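Local atomic coordinates of ribokinase (Giardia lamblia, PDB entry 6WHJ), a protein that probably phosphorylates D-ribose at its O-5 hydroxyl, using ATP and a divalent cation such as magnesium, to give D-ribose 5-phosphate. Residues N197-E200 against A201-S205; M219-L222 against V223-M226. All coordinates share one frame; numbering follows the deposited sequence.

Contact 1: N197-E200 against A201-S205; sequences NELE and ALEIS
The N-terminus of helix 198-205 is closed by a capping box, and its first turn is tied on where Ala201 N binds Asn197 O at 2.9 Å. Asn197, at the N-cap, suits the place because its short amide can fold back: OD1 accepts from Glu200 N at 2.7 Å, the donor lying nearly in line with the amide C=O and the N-H...O angle being 165°. Glu200 reciprocates. With CG anti to its own carbonyl carbon (chi1 -79°) and the chain bent at chi2, its carboxylate swings back to the cap, where Asn197 N reaches OE2 from above the carboxylate plane at 3.3 Å. From there the i to i+4 bonds run on, Leu202 N to Glu198 O, Glu203 N to Leu199 O and Ile204 N to Glu200 O. Asn197 is a predicted ATP-binding residue, and the bond from Glu200 N holds its OD1. Glu198, whose CB points away from 201-205, gives its carboxylate to a salt bridge with Arg243 and a hydrogen bond from Cys214 N. Ala201, small enough for a close fit, rests on Phe238 of strand 235-239, while Leu202 packs against helix 216-228 and Ile204 against the loop at Pro175.

Contact 2: M219-L222 against V223-M226; sequences MKAL and VEKM
Lys220 and Glu224, one turn apart, form a salt bridge in which NZ lies 2.6 Å from OE2. The ammonium meets that oxygen on its syn side, 33° out of the carboxylate plane, and the two chains cross obliquely. The lysine, bent at chi2 and again at chi4, curls its end toward the next turn, while the glutamate runs extended beyond CG to meet it. Long, charged chains suit this outer face, and the i to i+4 spacing lets opposite charges pair along it. Beneath them the backbone keeps the same interval: Val223 N binds Met219 O at 2.8 Å, Glu224 N binds Lys220 O at 2.7 Å, and Lys225 N and Met226 N follow to Ala221 O and Leu222 O.

The segment is the middle of helix 216-228, an amphipathic helix laid on the mixed sheet of this PfkB-family kinase. Its other face is apolar. Val223, compact and branched, rests on Phe238 and Val248 of the sheet. Met219 sends its flexible thioether away from the following turn, toward Phe238 and Arg246. Met226, in contrast, bends at chi2 and chi3 and folds back, so that CE comes to within 4.4 Å of Leu222 CB, with Leu233 of a nearby loop on it as well. Leu222, buried and apolar, faces helix 198-205. Tyr253, from a loop, touches Lys220, Val223 and Glu224.

How the contacts relate
Both contacts are local, within single helices that follow one another in the chain and lie side by side, the centres of the two contacts about 11 Å apart. They meet through Leu222, whose CD1 packs on Leu202 CD2 at 4.0 Å and whose CD2 packs on Ser205 OG. Both helices lie on strand 235-239. Contact 2 is the more buried, with four of its eight touching residues inside against two in contact 1, though it also has a charged outer face. Contact 1, at a helix start beside the predicted ATP site, uses side chains to bind backbone N-H groups, and its Glu198 pairs with a residue outside the helix; in contact 2, in mid-helix, opposite charges pair within it.

Contact 1: N197-E200 against A201-S205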
loop_
_atom_site.group_PDB
_atom_site.type_symbol
_atom_site.label_atom_id
_atom_site.label_comp_id
_atom_site.label_asym_id
_atom_site.label_seq_id
_atom_site.Cartn_x
_atom_site.Cartn_y
_atom_site.Cartn_z
ATOM N N ASN B 197 -9.936 -2.104 -23.160
ATOM C CA ASN B 197 -8.904 -1.262 -23.746
ATOM C C ASN B 197 -8.011 -2.158 -24.604
ATOM O O ASN B 197 -8.273 -3.353 -24.750
ATOM C CB ASN B 197 -8.182 -0.469 -22.654
ATOM C CG ASN B 197 -7.347 -1.331 -21.723
ATOM O OD1 ASN B 197 -7.027 -2.493 -22.005
ATOM N ND2 ASN B 197 -7.055 -0.776 -20.554
ATOM N N GLU B 198 -6.950 -1.599 -25.189
ATOM C CA GLU B 198 -6.153 -2.391 -26.125
ATOM C C GLU B 198 -5.566 -3.629 -25.451
ATOM O O GLU B 198 -5.720 -4.753 -25.949
ATOM C CB GLU B 198 -5.031 -1.559 -26.739
ATOM C CG GLU B 198 -4.673 -2.043 -28.138
ATOM C CD GLU B 198 -3.553 -1.258 -28.773
ATOM O OE1 GLU B 198 -3.001 -1.744 -29.784
ATOM O OE2 GLU B 198 -3.206 -0.175 -28.251
ATOM N N LEU B 199 -4.903 -3.439 -24.303
ATOM C CA LEU B 199 -4.237 -4.544 -23.620
ATOM C C LEU B 199 -5.239 -5.557 -23.076
ATOM O O LEU B 199 -4.999 -6.771 -23.150
ATOM C CB LEU B 199 -3.370 -4.001 -22.488
ATOM C CG LEU B 199 -2.644 -5.035 -21.631
ATOM C CD1 LEU B 199 -1.393 -5.555 -22.323
ATOM C CD2 LEU B 199 -2.314 -4.459 -20.261
ATOM N N GLU B 200 -6.365 -5.086 -22.526
ATOM C CA GLU B 200 -7.369 -6.015 -22.019
ATOM C C GLU B 200 -7.942 -6.868 -23.143
ATOM O O GLU B 200 -8.205 -8.061 -22.951
ATOM C CB GLU B 200 -8.474 -5.267 -21.276
ATOM C CG GLU B 200 -8.087 -4.857 -19.871
ATOM C CD GLU B 200 -8.760 -3.587 -19.421
ATOM O OE1 GLU B 200 -8.312 -3.023 -18.403
ATOM O OE2 GLU B 200 -9.752 -3.166 -20.063
ATOM N N ALA B 201 -8.165 -6.267 -24.315
ATOM C CA ALA B 201 -8.648 -7.040 -25.455
ATOM C C ALA B 201 -7.605 -8.047 -25.913
ATOM O O ALA B 201 -7.943 -9.164 -26.323
ATOM C CB ALA B 201 -9.022 -6.104 -26.606
ATOM N N LEU B 202 -6.326 -7.673 -25.835
ATOM C CA LEU B 202 -5.270 -8.568 -26.287
ATOM C C LEU B 202 -5.078 -9.729 -25.328
ATOM O O LEU B 202 -4.755 -10.841 -25.758
ATOM C CB LEU B 202 -3.967 -7.795 -26.463
ATOM C CG LEU B 202 -3.902 -7.006 -27.769
ATOM C CD1 LEU B 202 -2.604 -6.211 -27.874
ATOM C CD2 LEU B 202 -4.070 -7.956 -28.952
ATOM N N GLU B 203 -5.265 -9.490 -24.031
ATOM C CA GLU B 203 -5.082 -10.557 -23.058
ATOM C C GLU B 203 -6.244 -11.537 -23.052
ATOM O O GLU B 203 -6.042 -12.721 -22.762
ATOM C CB GLU B 203 -4.897 -9.973 -21.655
ATOM C CG GLU B 203 -3.605 -9.195 -21.476
ATOM C CD GLU B 203 -2.502 -10.047 -20.863
ATOM O OE1 GLU B 203 -2.503 -11.284 -21.087
ATOM O OE2 GLU B 203 -1.635 -9.484 -20.155
ATOM N N ILE B 204 -7.448 -11.096 -23.438
ATOM C CA ILE B 204 -8.597 -11.999 -23.410
ATOM C C ILE B 204 -8.658 -12.908 -24.625
ATOM O O ILE B 204 -9.402 -13.893 -24.604
ATOM C CB ILE B 204 -9.870 -11.137 -23.222
ATOM C CG1 ILE B 204 -9.895 -10.505 -21.824
ATOM C CG2 ILE B 204 -11.170 -11.912 -23.409
ATOM C CD1 ILE B 204 -10.982 -9.451 -21.621
ATOM N N SER B 205 -7.818 -12.678 -25.633
ATOM C CA SER B 205 -7.770 -13.528 -26.816
ATOM C C SER B 205 -6.571 -14.466 -26.863
ATOM O O SER B 205 -6.609 -15.451 -27.611
ATOM C CB SER B 205 -7.784 -12.673 -28.089
ATOM O OG SER B 205 -9.037 -12.018 -28.211
#

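Contact 2: M219-L222 against V223-M226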
loop_
_atom_site.group_PDB
_atom_site.type_symbol
_atom_site.label_atom_id
_atom_site.label_comp_id
_atom_site.label_asym_id
_atom_site.label_seq_id
_atom_site.Cartn_x
_atom_site.Cartn_y
_atom_site.Cartn_z
ATOM N N MET B 219 -7.917 -5.959 -35.165
ATOM C CA MET B 219 -9.160 -5.749 -34.431
ATOM C C MET B 219 -10.296 -6.607 -34.968
ATOM O O MET B 219 -11.173 -7.010 -34.190
ATOM C CB MET B 219 -9.549 -4.273 -34.391
ATOM C CG MET B 219 -8.792 -3.523 -33.294
ATOM S SD MET B 219 -9.201 -1.782 -33.137
ATOM C CE MET B 219 -7.599 -1.037 -33.431
ATOM N N LYS B 220 -10.302 -6.908 -36.274
ATOM C CA LYS B 220 -11.339 -7.797 -36.792
ATOM C C LYS B 220 -11.236 -9.172 -36.152
ATOM O O LYS B 220 -12.233 -9.722 -35.669
ATOM C CB LYS B 220 -11.252 -7.927 -38.311
ATOM C CG LYS B 220 -11.805 -9.265 -38.786
ATOM C CD LYS B 220 -12.465 -9.191 -40.134
ATOM C CE LYS B 220 -13.206 -10.481 -40.474
ATOM N NZ LYS B 220 -12.297 -11.638 -40.772
ATOM N N ALA B 221 -10.020 -9.712 -36.077
ATOM C CA ALA B 221 -9.848 -11.007 -35.437
ATOM C C ALA B 221 -10.228 -10.950 -33.967
ATOM O O ALA B 221 -10.800 -11.908 -33.437
ATOM C CB ALA B 221 -8.406 -11.485 -35.596
ATOM N N LEU B 222 -9.951 -9.827 -33.294
ATOM C CA LEU B 222 -10.318 -9.722 -31.881
ATOM C C LEU B 222 -11.832 -9.647 -31.706
ATOM O O LEU B 222 -12.399 -10.336 -30.853
ATOM C CB LEU B 222 -9.639 -8.514 -31.242
ATOM C CG LEU B 222 -8.112 -8.586 -31.148
ATOM C CD1 LEU B 222 -7.530 -7.230 -30.752
ATOM C CD2 LEU B 222 -7.665 -9.677 -30.197
ATOM N N VAL B 223 -12.507 -8.823 -32.515
ATOM C CA VAL B 223 -13.967 -8.763 -32.479
ATOM C C VAL B 223 -14.552 -10.114 -32.860
ATOM O O VAL B 223 -15.557 -10.560 -32.292
ATOM C CB VAL B 223 -14.488 -7.645 -33.404
ATOM C CG1 VAL B 223 -16.002 -7.674 -33.476
ATOM C CG2 VAL B 223 -13.993 -6.278 -32.935
ATOM N N GLU B 224 -13.912 -10.792 -33.816
ATOM C CA GLU B 224 -14.349 -12.113 -34.259
ATOM C C GLU B 224 -14.354 -13.105 -33.107
ATOM O O GLU B 224 -15.343 -13.809 -32.873
ATOM C CB GLU B 224 -13.386 -12.600 -35.334
ATOM C CG GLU B 224 -13.942 -13.107 -36.611
ATOM C CD GLU B 224 -12.813 -13.338 -37.594
ATOM O OE1 GLU B 224 -11.709 -13.706 -37.139
ATOM O OE2 GLU B 224 -13.011 -13.142 -38.809
ATOM N N LYS B 225 -13.239 -13.172 -32.379
ATOM C CA LYS B 225 -13.105 -14.109 -31.272
ATOM C C LYS B 225 -14.086 -13.781 -30.155
ATOM O O LYS B 225 -14.708 -14.682 -29.583
ATOM C CB LYS B 225 -11.666 -14.087 -30.753
ATOM C CG LYS B 225 -11.424 -14.906 -29.512
ATOM C CD LYS B 225 -11.446 -16.394 -29.796
ATOM C CE LYS B 225 -11.366 -17.184 -28.500
ATOM N NZ LYS B 225 -11.424 -18.648 -28.754
ATOM N N MET B 226 -14.261 -12.490 -29.862
ATOM C CA MET B 226 -15.156 -12.088 -28.782
ATOM C C MET B 226 -16.593 -12.489 -29.075
ATOM O O MET B 226 -17.345 -12.862 -28.169
ATOM C CB MET B 226 -15.072 -10.578 -28.583
ATOM C CG MET B 226 -14.557 -10.182 -27.239
ATOM S SD MET B 226 -12.774 -10.071 -27.259
ATOM C CE MET B 226 -12.601 -8.448 -28.013
#